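Local structure of GARP domain-containing protein (Trypanosoma brucei brucei TREU927, 6XZ6) at residues Leu41-Lys46 with Ala197-Lys202; Ser113-Leu118 with Glu168-Glu173. The protein is a receptor that binds the host complement regulator factor H, probably at the parasite surface, and increases transmission of trypanosomes to tsetse flies. One frame throughout, in Å; residues are numbered along the deposited sequence.

Contact 1: Leu41-Lys46 with Ala197-Lys202; sequences LEESKK and AADDAK
A bend at the second torsion of Glu-43 (chi2 -103°) carries its carboxylate across to Asp-199, whose CG stands beside its own backbone N and opposite the carbonyl carbon (chi1 -82°), so that the two acids meet between parallel helices in the long helical bundle of this GARP-family protein. The two side chains cross nearly at right angles, with their carboxylate planes 44° apart. Glu-43 OE2 and Asp-199 OD1 are two like charges modelled close together, and their separation of 2.9 Å is uncertain at this resolution. Both are acceptors, and no hydrogen bond is assigned between them. Lys-202 probably offsets part of the charge: its NZ makes a salt bridge of 3.6 Å with Asp-199 OD1 and lies 4.8 Å from Glu-43 OE2.

Beside the acids the backbones come close, with Ser-44 CA and Ala-198 CA 5.4 Å apart, a spacing that the small side chains allow. The methyl of Ala-198 points at the other helix and rests against Ser-44, its CB 4.0 Å from Ser-44 CB and 3.9 Å from Ser-44 O. The hydroxyl of Ser-44 is used within its own helix, where OG donates to Leu-41 O at 2.6 Å. That carbonyl also accepts the backbone N-H of Lys-45, so it is gripped twice.

The contact joins helix 4-61 to helix 165-208, which run in the same direction here. Helix 67-125 packs beside both, through Ser-87 and Ala-90 against Ser-44 and Ala-83 against Ala-201, while Ala-47, a turn further along helix 4-61, also touches Ala-198 and Asp-199.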
ATOM      1  N   LEU A  41      -9.746 -17.537   3.408  1.00 22.83           N
ATOM      2  CA  LEU A  41      -9.716 -18.650   2.455  1.00 22.33           C
ATOM      3  C   LEU A  41      -9.605 -20.018   3.138  1.00 34.22           C
ATOM      4  O   LEU A  41     -10.363 -20.926   2.803  1.00 37.57           O
ATOM      5  CB  LEU A  41      -8.617 -18.449   1.401  1.00 19.92           C
ATOM      6  CG  LEU A  41      -8.300 -19.618   0.485  1.00 23.39           C
ATOM      7  CD1 LEU A  41      -9.479 -19.982  -0.394  1.00 23.12           C
ATOM      8  CD2 LEU A  41      -7.108 -19.315  -0.356  1.00 24.64           C
ATOM      9  N   GLU A  42      -8.673 -20.179   4.072  1.00 32.78           N
ATOM     10  CA  GLU A  42      -8.505 -21.441   4.771  1.00 35.40           C
ATOM     11  C   GLU A  42      -9.725 -21.817   5.612  1.00 39.48           C
ATOM     12  O   GLU A  42     -10.082 -22.987   5.659  1.00 40.01           O
ATOM     13  CB  GLU A  42      -7.208 -21.431   5.567  1.00 39.22           C
ATOM     14  CG  GLU A  42      -5.984 -21.439   4.653  1.00 56.99           C
ATOM     15  CD  GLU A  42      -5.738 -22.678   3.804  1.00109.96           C
ATOM     16  OE1 GLU A  42      -5.908 -23.809   4.319  1.00123.88           O
ATOM     17  OE2 GLU A  42      -5.360 -22.513   2.621  1.00114.98           O
ATOM     18  N   GLU A  43     -10.427 -20.837   6.171  1.00 37.68           N
ATOM     19  CA  GLU A  43     -11.681 -21.095   6.891  1.00 40.89           C
ATOM     20  C   GLU A  43     -12.761 -21.585   5.921  1.00 45.65           C
ATOM     21  O   GLU A  43     -13.533 -22.471   6.284  1.00 48.30           O
ATOM     22  CB  GLU A  43     -12.186 -19.843   7.620  1.00 43.14           C
ATOM     23  CG  GLU A  43     -12.292 -20.035   9.127  1.00 62.59           C
ATOM     24  CD  GLU A  43     -13.695 -20.242   9.675  1.00 90.27           C
ATOM     25  OE1 GLU A  43     -14.156 -19.380  10.460  1.00 94.52           O
ATOM     26  OE2 GLU A  43     -14.326 -21.271   9.337  1.00 80.39           O
ATOM     27  N   SER A  44     -12.801 -21.028   4.675  1.00 37.88           N
ATOM     28  CA  SER A  44     -13.768 -21.428   3.645  1.00 34.01           C
ATOM     29  C   SER A  44     -13.483 -22.831   3.157  1.00 36.69           C
ATOM     30  O   SER A  44     -14.415 -23.570   2.845  1.00 37.80           O
ATOM     31  CB  SER A  44     -13.811 -20.424   2.502  1.00 30.33           C
ATOM     32  OG  SER A  44     -12.678 -20.484   1.656  1.00 25.81           O
ATOM     33  N   LYS A  45     -12.206 -23.225   3.152  1.00 31.42           N
ATOM     34  CA  LYS A  45     -11.823 -24.577   2.770  1.00 31.62           C
ATOM     35  C   LYS A  45     -12.156 -25.575   3.901  1.00 42.83           C
ATOM     36  O   LYS A  45     -12.501 -26.720   3.608  1.00 44.23           O
ATOM     37  CB  LYS A  45     -10.355 -24.639   2.362  1.00 32.03           C
ATOM     38  CG  LYS A  45     -10.061 -24.061   0.979  1.00 36.87           C
ATOM     39  CD  LYS A  45      -8.587 -24.230   0.668  1.00 45.26           C
ATOM     40  CE  LYS A  45      -8.167 -23.628  -0.646  1.00 58.90           C
ATOM     41  NZ  LYS A  45      -6.706 -23.320  -0.646  1.00 72.13           N
ATOM     42  N   LYS A  46     -12.116 -25.133   5.188  1.00 43.14           N
ATOM     43  CA  LYS A  46     -12.461 -25.999   6.335  1.00 45.90           C
ATOM     44  C   LYS A  46     -13.968 -26.205   6.400  1.00 48.68           C
ATOM     45  O   LYS A  46     -14.414 -27.287   6.758  1.00 51.37           O
ATOM     46  CB  LYS A  46     -11.924 -25.469   7.692  1.00 50.52           C
ATOM     47  CG  LYS A  46     -10.394 -25.498   7.834  1.00 67.12           C
ATOM     48  CD  LYS A  46      -9.906 -24.720   9.074  1.00 80.01           C
ATOM     49  CE  LYS A  46      -8.731 -23.793   8.785  1.00 86.09           C
ATOM     50  NZ  LYS A  46      -8.748 -22.555   9.628  1.00 81.27           N
ATOM     51  N   ALA A 197     -20.158 -17.151   3.920  1.00 37.48           N
ATOM     52  CA  ALA A 197     -21.084 -17.881   3.059  1.00 36.91           C
ATOM     53  C   ALA A 197     -20.839 -19.393   3.157  1.00 41.81           C
ATOM     54  O   ALA A 197     -21.811 -20.146   3.266  1.00 45.66           O
ATOM     55  CB  ALA A 197     -20.923 -17.414   1.627  1.00 35.64           C
ATOM     56  N   ALA A 198     -19.551 -19.829   3.170  1.00 34.70           N
ATOM     57  CA  ALA A 198     -19.166 -21.236   3.310  1.00 34.38           C
ATOM     58  C   ALA A 198     -19.483 -21.763   4.720  1.00 42.47           C
ATOM     59  O   ALA A 198     -19.949 -22.881   4.844  1.00 44.04           O
ATOM     60  CB  ALA A 198     -17.697 -21.425   2.981  1.00 33.05           C
ATOM     61  N   ASP A 199     -19.283 -20.956   5.767  1.00 41.76           N
ATOM     62  CA  ASP A 199     -19.582 -21.345   7.154  1.00 45.55           C
ATOM     63  C   ASP A 199     -21.062 -21.608   7.347  1.00 50.58           C
ATOM     64  O   ASP A 199     -21.422 -22.649   7.895  1.00 51.29           O
ATOM     65  CB  ASP A 199     -19.098 -20.272   8.151  1.00 49.17           C
ATOM     66  CG  ASP A 199     -17.622 -20.355   8.502  1.00 67.29           C
ATOM     67  OD1 ASP A 199     -17.065 -21.484   8.490  1.00 70.08           O
ATOM     68  OD2 ASP A 199     -17.025 -19.297   8.816  1.00 72.86           O
ATOM     69  N   ASP A 200     -21.910 -20.678   6.864  1.00 47.79           N
ATOM     70  CA  ASP A 200     -23.375 -20.748   6.920  1.00 50.16           C
ATOM     71  C   ASP A 200     -23.891 -22.030   6.256  1.00 54.63           C
ATOM     72  O   ASP A 200     -24.778 -22.682   6.810  1.00 58.56           O
ATOM     73  CB  ASP A 200     -24.012 -19.517   6.229  1.00 51.61           C
ATOM     74  CG  ASP A 200     -23.763 -18.144   6.860  1.00 65.39           C
ATOM     75  OD1 ASP A 200     -23.123 -18.081   7.943  1.00 66.19           O
ATOM     76  OD2 ASP A 200     -24.193 -17.132   6.264  1.00 72.27           O
ATOM     77  N   ALA A 201     -23.325 -22.386   5.073  1.00 46.16           N
ATOM     78  CA  ALA A 201     -23.656 -23.581   4.302  1.00 44.67           C
ATOM     79  C   ALA A 201     -23.185 -24.838   5.035  1.00 49.33           C
ATOM     80  O   ALA A 201     -23.944 -25.795   5.099  1.00 50.09           O
ATOM     81  CB  ALA A 201     -23.043 -23.503   2.910  1.00 42.41           C
ATOM     82  N   LYS A 202     -21.949 -24.843   5.597  1.00 46.08           N
ATOM     83  CA  LYS A 202     -21.396 -25.953   6.396  1.00 47.41           C
ATOM     84  C   LYS A 202     -22.374 -26.277   7.536  1.00 56.96           C
ATOM     85  O   LYS A 202     -22.722 -27.439   7.740  1.00 59.67           O
ATOM     86  CB  LYS A 202     -20.015 -25.570   6.988  1.00 48.82           C
ATOM     87  CG  LYS A 202     -19.597 -26.408   8.212  1.00 60.13           C
ATOM     88  CD  LYS A 202     -18.530 -25.746   9.072  1.00 65.09           C
ATOM     89  CE  LYS A 202     -19.097 -24.810  10.116  1.00 72.57           C
ATOM     90  NZ  LYS A 202     -18.022 -24.036  10.795  1.00 80.91           N
TER

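Contact 2: Ser113-Leu118 with Glu168-Glu173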
ATOM      1  N   SER A 113      12.557   5.130  -0.544  1.00 19.52           N
ATOM      2  CA  SER A 113      13.964   5.511  -0.368  1.00 22.02           C
ATOM      3  C   SER A 113      14.269   6.947  -0.845  1.00 28.92           C
ATOM      4  O   SER A 113      15.202   7.605  -0.340  1.00 30.77           O
ATOM      5  CB  SER A 113      14.866   4.525  -1.098  1.00 27.33           C
ATOM      6  OG  SER A 113      14.399   4.388  -2.431  1.00 45.91           O
ATOM      7  N   VAL A 114      13.487   7.413  -1.835  1.00 23.33           N
ATOM      8  CA  VAL A 114      13.620   8.749  -2.397  1.00 22.09           C
ATOM      9  C   VAL A 114      13.137   9.770  -1.351  1.00 25.01           C
ATOM     10  O   VAL A 114      13.917  10.638  -0.971  1.00 27.41           O
ATOM     11  CB  VAL A 114      12.927   8.886  -3.798  1.00 23.49           C
ATOM     12  CG1 VAL A 114      12.923  10.340  -4.295  1.00 21.78           C
ATOM     13  CG2 VAL A 114      13.591   7.964  -4.826  1.00 23.57           C
ATOM     14  N   PHE A 115      11.892   9.639  -0.859  1.00 17.75           N
ATOM     15  CA  PHE A 115      11.325  10.537   0.148  1.00 16.36           C
ATOM     16  C   PHE A 115      12.103  10.512   1.453  1.00 23.70           C
ATOM     17  O   PHE A 115      12.217  11.552   2.090  1.00 26.34           O
ATOM     18  CB  PHE A 115       9.861  10.225   0.389  1.00 16.32           C
ATOM     19  CG  PHE A 115       8.999  10.701  -0.742  1.00 16.31           C
ATOM     20  CD1 PHE A 115       8.479  11.990  -0.745  1.00 18.28           C
ATOM     21  CD2 PHE A 115       8.690   9.857  -1.804  1.00 17.54           C
ATOM     22  CE1 PHE A 115       7.670  12.427  -1.791  1.00 18.42           C
ATOM     23  CE2 PHE A 115       7.894  10.299  -2.858  1.00 19.96           C
ATOM     24  CZ  PHE A 115       7.388  11.580  -2.848  1.00 17.82           C
ATOM     25  N   SER A 116      12.640   9.351   1.845  1.00 20.01           N
ATOM     26  CA  SER A 116      13.476   9.208   3.037  1.00 21.50           C
ATOM     27  C   SER A 116      14.817   9.958   2.882  1.00 25.62           C
ATOM     28  O   SER A 116      15.236  10.621   3.810  1.00 27.38           O
ATOM     29  CB  SER A 116      13.696   7.729   3.371  1.00 26.31           C
ATOM     30  OG  SER A 116      12.493   7.157   3.859  1.00 30.96           O
ATOM     31  N   GLY A 117      15.430   9.884   1.705  1.00 21.53           N
ATOM     32  CA  GLY A 117      16.671  10.575   1.368  1.00 21.42           C
ATOM     33  C   GLY A 117      16.504  12.076   1.282  1.00 25.15           C
ATOM     34  O   GLY A 117      17.383  12.816   1.723  1.00 27.81           O
ATOM     35  N   LEU A 118      15.373  12.544   0.747  1.00 19.29           N
ATOM     36  CA  LEU A 118      15.087  13.970   0.687  1.00 18.61           C
ATOM     37  C   LEU A 118      14.953  14.520   2.099  1.00 24.23           C
ATOM     38  O   LEU A 118      15.496  15.591   2.387  1.00 26.21           O
ATOM     39  CB  LEU A 118      13.831  14.289  -0.153  1.00 17.28           C
ATOM     40  CG  LEU A 118      13.978  14.111  -1.690  1.00 21.43           C
ATOM     41  CD1 LEU A 118      12.632  14.126  -2.385  1.00 19.74           C
ATOM     42  CD2 LEU A 118      14.901  15.139  -2.298  1.00 22.91           C
ATOM     43  N   GLU A 168       4.894  15.613  -9.944  1.00 13.61           N
ATOM     44  CA  GLU A 168       3.784  15.369 -10.875  1.00 14.33           C
ATOM     45  C   GLU A 168       3.690  13.882 -11.200  1.00 21.25           C
ATOM     46  O   GLU A 168       2.592  13.332 -11.185  1.00 22.41           O
ATOM     47  CB  GLU A 168       3.931  16.218 -12.163  1.00 16.39           C
ATOM     48  CG  GLU A 168       2.839  16.010 -13.196  1.00 22.30           C
ATOM     49  CD  GLU A 168       1.417  16.412 -12.852  1.00 38.04           C
ATOM     50  OE1 GLU A 168       1.233  17.296 -11.990  1.00 36.10           O
ATOM     51  OE2 GLU A 168       0.480  15.857 -13.468  1.00 41.71           O
ATOM     52  N   GLU A 169       4.842  13.215 -11.450  1.00 18.85           N
ATOM     53  CA  GLU A 169       4.876  11.775 -11.709  1.00 18.00           C
ATOM     54  C   GLU A 169       4.494  11.006 -10.435  1.00 19.58           C
ATOM     55  O   GLU A 169       3.778  10.024 -10.543  1.00 20.97           O
ATOM     56  CB  GLU A 169       6.212  11.359 -12.314  1.00 20.28           C
ATOM     57  CG  GLU A 169       6.428   9.867 -12.508  1.00 38.49           C
ATOM     58  CD  GLU A 169       7.885   9.489 -12.310  1.00 72.38           C
ATOM     59  OE1 GLU A 169       8.359   9.470 -11.145  1.00 70.83           O
ATOM     60  OE2 GLU A 169       8.565   9.254 -13.333  1.00 69.77           O
ATOM     61  N   TYR A 170       4.844  11.503  -9.245  1.00 14.48           N
ATOM     62  CA  TYR A 170       4.389  10.874  -7.996  1.00 14.67           C
ATOM     63  C   TYR A 170       2.876  10.946  -7.885  1.00 20.20           C
ATOM     64  O   TYR A 170       2.269   9.928  -7.595  1.00 22.36           O
ATOM     65  CB  TYR A 170       5.048  11.456  -6.730  1.00 15.62           C
ATOM     66  CG  TYR A 170       4.491  10.837  -5.467  1.00 16.39           C
ATOM     67  CD1 TYR A 170       4.831   9.535  -5.093  1.00 17.34           C
ATOM     68  CD2 TYR A 170       3.546  11.506  -4.701  1.00 17.45           C
ATOM     69  CE1 TYR A 170       4.268   8.931  -3.964  1.00 16.30           C
ATOM     70  CE2 TYR A 170       2.961  10.905  -3.585  1.00 18.55           C
ATOM     71  CZ  TYR A 170       3.316   9.609  -3.229  1.00 25.35           C
ATOM     72  OH  TYR A 170       2.760   9.021  -2.116  1.00 24.15           O
ATOM     73  N   LEU A 171       2.260  12.103  -8.164  1.00 15.59           N
ATOM     74  CA  LEU A 171       0.795  12.236  -8.166  1.00 14.55           C
ATOM     75  C   LEU A 171       0.138  11.210  -9.124  1.00 21.77           C
ATOM     76  O   LEU A 171      -0.796  10.516  -8.716  1.00 24.74           O
ATOM     77  CB  LEU A 171       0.358  13.679  -8.530  1.00 13.81           C
ATOM     78  CG  LEU A 171      -1.146  13.930  -8.773  1.00 16.57           C
ATOM     79  CD1 LEU A 171      -1.987  13.679  -7.485  1.00 17.46           C
ATOM     80  CD2 LEU A 171      -1.392  15.318  -9.331  1.00 11.15           C
ATOM     81  N   GLN A 172       0.630  11.102 -10.370  1.00 16.66           N
ATOM     82  CA  GLN A 172       0.089  10.174 -11.351  1.00 16.64           C
ATOM     83  C   GLN A 172       0.103   8.743 -10.814  1.00 21.64           C
ATOM     84  O   GLN A 172      -0.922   8.081 -10.852  1.00 22.40           O
ATOM     85  CB  GLN A 172       0.838  10.310 -12.681  1.00 19.56           C
ATOM     86  CG  GLN A 172       0.640  11.667 -13.399  1.00 38.61           C
ATOM     87  CD  GLN A 172       1.456  11.883 -14.687  1.00 65.52           C
ATOM     88  OE1 GLN A 172       2.343  11.087 -15.085  1.00 57.63           O
ATOM     89  NE2 GLN A 172       1.171  12.993 -15.379  1.00 55.95           N
ATOM     90  N   GLU A 173       1.226   8.307 -10.226  1.00 19.20           N
ATOM     91  CA  GLU A 173       1.427   6.978  -9.609  1.00 17.88           C
ATOM     92  C   GLU A 173       0.613   6.790  -8.347  1.00 21.48           C
ATOM     93  O   GLU A 173       0.142   5.678  -8.110  1.00 22.41           O
ATOM     94  CB  GLU A 173       2.919   6.716  -9.287  1.00 19.20           C
ATOM     95  CG  GLU A 173       3.863   6.863 -10.468  1.00 31.29           C
ATOM     96  CD  GLU A 173       4.132   5.649 -11.325  1.00 70.54           C
ATOM     97  OE1 GLU A 173       5.327   5.399 -11.612  1.00 71.33           O
ATOM     98  OE2 GLU A 173       3.158   4.973 -11.742  1.00 75.59           O
TER
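Phe-115 and Tyr-170 form a T-shaped (edge-to-face) aromatic pair in the core of the helical bundle, where helices 67-125 and 165-208 run antiparallel. Phe-115 presents the edge of its ring to one face of Tyr-170, with the planes inclined at 65° and the centroids 5.1 Å apart. The CB of each points toward the other helix. The Tyr-170 ring is swung anti to its backbone N (chi1 177°), which sets it in the path of the incoming phenylalanine. Long aromatic side chains thus bridge backbones that are well separated, 10.7 Å between Phe-115 CA and Tyr-170 CA.

Helix 4-61 packs against the pair, with Leu-16, Val-19 and Leu-23 on Phe-115 and Val-19 also on Tyr-170, and Tyr-111 adds a further edge-to-face ring to Tyr-170. Other residues of the two segments meet the factor H chain: Glu-169 makes a salt bridge with Lys-33 of factor H, and Val-114 and Leu-118 pack on its Cys-32 and Arg-16. Within the aromatic pair, Phe-115 CE2 reaches Tyr-170 CD1 at 3.9 Å, and Phe-115 CZ sits above the tyrosine ring, displaced toward its rim.

Overall arrangement
Contacts 1 and 2 share helix 165-208 and tie it to its two long partners in turn, helix 4-61 at contact 1 and helix 67-125 at contact 2. They lie on opposite sides of the chain's centre, with their own centres 42 Å apart and their nearest atoms about 27 Å apart, so neither touches the other. Along the chain, both segments of contact 2 fall between those of contact 1. The packing differs, with close backbones at contact 1 and a wider, ring-spanned separation at contact 2. Factor H reaches the segments of contact 2, while no other protein chain of the assembly touches those of contact 1.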